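Local coordinates for geobacter metallireducens SMUG1 (Geobacter metallireducens, PDB 5H9I), which belongs to the uracil-DNA glycosylase superfamily, as a SMUG1-type member with a four-stranded parallel sheet flanked by helices, at residues A138-L143 against E194-E199. Residues are numbered along the deposited sequence; the frame is centred on the assembly and turned at random.
Sequences ANYCPL and EARCHE. With XAN (xanthine), chain B.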
loop_
_atom_site.group_PDB
_atom_site.type_symbol
_atom_site.label_atom_id
_atom_site.label_comp_id
_atom_site.label_asym_id
_atom_site.label_seq_id
_atom_site.Cartn_x
_atom_site.Cartn_y
_atom_site.Cartn_z
ATOM N N ALA A 138 2.342 2.874 3.041
ATOM C CA ALA A 138 2.633 2.621 1.648
ATOM C C ALA A 138 2.447 1.181 1.293
ATOM O O ALA A 138 2.377 0.356 2.179
ATOM C CB ALA A 138 4.081 3.003 1.362
ATOM N N ASN A 139 2.263 0.869 -0.012
ATOM C CA ASN A 139 2.270 -0.543 -0.410
ATOM C C ASN A 139 3.631 -0.896 -1.003
ATOM O O ASN A 139 4.178 -0.107 -1.741
ATOM C CB ASN A 139 1.234 -0.822 -1.497
ATOM C CG ASN A 139 -0.041 -1.310 -0.933
ATOM O OD1 ASN A 139 -0.107 -1.891 0.128
ATOM N ND2 ASN A 139 -1.153 -0.885 -1.610
ATOM N N TYR A 140 4.045 -2.118 -0.808
ATOM C CA TYR A 140 5.232 -2.643 -1.443
ATOM C C TYR A 140 5.053 -2.718 -2.952
ATOM O O TYR A 140 5.951 -2.319 -3.681
ATOM C CB TYR A 140 5.443 -4.031 -0.876
ATOM C CG TYR A 140 6.623 -4.782 -1.500
ATOM C CD1 TYR A 140 7.882 -4.378 -1.266
ATOM C CD2 TYR A 140 6.391 -5.794 -2.434
ATOM C CE1 TYR A 140 8.966 -5.016 -1.887
ATOM C CE2 TYR A 140 7.415 -6.423 -3.036
ATOM C CZ TYR A 140 8.674 -6.074 -2.722
ATOM O OH TYR A 140 9.720 -6.721 -3.359
ATOM N N CYS A 141 3.892 -3.241 -3.382
ATOM C CA CYS A 141 3.603 -3.427 -4.821
ATOM C C CYS A 141 2.355 -2.673 -5.142
ATOM O O CYS A 141 1.366 -2.853 -4.512
ATOM C CB CYS A 141 3.485 -4.931 -5.075
ATOM S SG CYS A 141 2.968 -5.312 -6.780
ATOM N N PRO A 142 2.433 -1.762 -6.094
ATOM C CA PRO A 142 1.234 -0.983 -6.423
ATOM C C PRO A 142 0.297 -1.627 -7.438
ATOM O O PRO A 142 -0.775 -1.065 -7.680
ATOM C CB PRO A 142 1.822 0.258 -7.010
ATOM C CG PRO A 142 3.013 -0.219 -7.733
ATOM C CD PRO A 142 3.641 -1.232 -6.787
ATOM N N LEU A 143 0.673 -2.758 -7.991
ATOM C CA LEU A 143 -0.121 -3.397 -9.065
ATOM C C LEU A 143 -1.112 -4.351 -8.509
ATOM O O LEU A 143 -0.807 -5.054 -7.509
ATOM C CB LEU A 143 0.869 -4.144 -9.903
ATOM C CG LEU A 143 1.921 -3.368 -10.629
ATOM C CD1 LEU A 143 2.837 -4.327 -11.401
ATOM C CD2 LEU A 143 1.401 -2.240 -11.475
ATOM N N GLU A 194 5.893 -8.091 5.573
ATOM C CA GLU A 194 6.980 -8.164 6.542
ATOM C C GLU A 194 8.199 -8.822 5.861
ATOM O O GLU A 194 9.289 -8.312 6.025
ATOM C CB GLU A 194 6.668 -8.884 7.802
ATOM C CG GLU A 194 7.804 -8.844 8.802
ATOM C CD GLU A 194 7.755 -9.941 9.820
ATOM O OE1 GLU A 194 8.548 -9.775 10.781
ATOM O OE2 GLU A 194 6.903 -10.815 9.784
ATOM N N ALA A 195 7.957 -9.934 5.161
ATOM C CA ALA A 195 9.123 -10.651 4.596
ATOM C C ALA A 195 9.803 -9.839 3.526
ATOM O O ALA A 195 11.075 -9.828 3.493
ATOM C CB ALA A 195 8.664 -11.975 3.998
ATOM N N ARG A 196 9.033 -9.109 2.701
ATOM C CA ARG A 196 9.667 -8.225 1.733
ATOM C C ARG A 196 10.481 -7.107 2.403
ATOM O O ARG A 196 11.513 -6.696 1.865
ATOM C CB ARG A 196 8.688 -7.610 0.791
ATOM C CG ARG A 196 7.896 -8.639 -0.067
ATOM C CD ARG A 196 8.770 -9.673 -0.770
ATOM N NE ARG A 196 9.941 -9.113 -1.455
ATOM C CZ ARG A 196 11.101 -9.730 -1.641
ATOM N NH1 ARG A 196 11.274 -10.999 -1.269
ATOM N NH2 ARG A 196 12.088 -9.085 -2.273
ATOM N N CYS A 197 9.959 -6.536 3.504
ATOM C CA CYS A 197 10.688 -5.486 4.206
ATOM C C CYS A 197 12.037 -6.076 4.736
ATOM O O CYS A 197 13.013 -5.345 4.652
ATOM C CB CYS A 197 9.865 -4.908 5.349
ATOM S SG CYS A 197 8.382 -3.957 4.786
ATOM N N HIS A 198 12.058 -7.239 5.346
ATOM C CA HIS A 198 13.334 -7.766 5.820
ATOM C C HIS A 198 14.235 -7.946 4.623
ATOM O O HIS A 198 15.459 -7.596 4.740
ATOM C CB HIS A 198 13.121 -9.098 6.544
ATOM C CG HIS A 198 12.524 -9.007 7.891
ATOM N ND1 HIS A 198 13.156 -8.452 8.956
ATOM C CD2 HIS A 198 11.353 -9.474 8.366
ATOM C CE1 HIS A 198 12.399 -8.562 10.036
ATOM N NE2 HIS A 198 11.278 -9.150 9.680
ATOM N N GLU A 199 13.751 -8.417 3.518
ATOM C CA GLU A 199 14.600 -8.708 2.324
ATOM C C GLU A 199 15.164 -7.415 1.705
ATOM O O GLU A 199 16.334 -7.309 1.367
ATOM C CB GLU A 199 13.862 -9.457 1.233
ATOM C CG GLU A 199 13.563 -10.916 1.525
ATOM C CD GLU A 199 14.772 -11.822 1.234
ATOM O OE1 GLU A 199 15.374 -11.659 0.201
ATOM O OE2 GLU A 199 15.072 -12.594 2.097
HETATM N N9 XAN B . -6.288 -4.049 1.385
HETATM C C4 XAN B . -5.142 -3.508 1.077
HETATM N N3 XAN B . -4.761 -2.333 0.584
HETATM C C2 XAN B . -3.542 -2.101 0.389
HETATM O O2 XAN B . -3.229 -1.049 -0.108
HETATM N N1 XAN B . -2.568 -2.961 0.723
HETATM C C6 XAN B . -2.799 -4.130 1.237
HETATM O O6 XAN B . -1.917 -4.957 1.494
HETATM C C5 XAN B . -4.139 -4.483 1.407
HETATM N N7 XAN B . -4.743 -5.562 1.882
HETATM C C8 XAN B . -6.040 -5.297 1.874
#
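One face of the Y140 ring is covered by the aliphatic part of R196: R196 CB sits over it in a CH-pi contact, 3.8 Å from the Y140 ring centroid, and R196 CG lies 3.7 Å from Y140 CE2. At the edge of the R196 guanidinium stands the Y140 hydroxyl; the ring and guanidinium planes are 62° apart. Bends at chi2 and chi3 carry the arginine slantwise over the hydroxyl end of the ring, and R196 NE donates to Y140 OH at 3.1 Å (N-H...O angle 154°), the hydroxyl lying a little out of the guanidinium plane. Tyrosine and arginine suit these places because each joins a greasy stem or ring to a polar end. Both ends converge on D171, whose OD1 is hydrogen-bonded to the Y140 hydroxyl and salt-bridged to R196 NH2; the carboxylate probably fixes the orientation of both. Next to Y140, N139 faces the xanthine: N139 OD1 accepts from xanthine N1 at 2.7 Å while N139 ND2 donates to xanthine O2 at 2.6 Å, a two-bond match that an amide, donor and acceptor in one group, can provide. The contact thus ties the first residue after edge strand 135-139 to helix 191-201, with helix 160-181 supplying D171 and packing C170 against Y140 and F167 against R196.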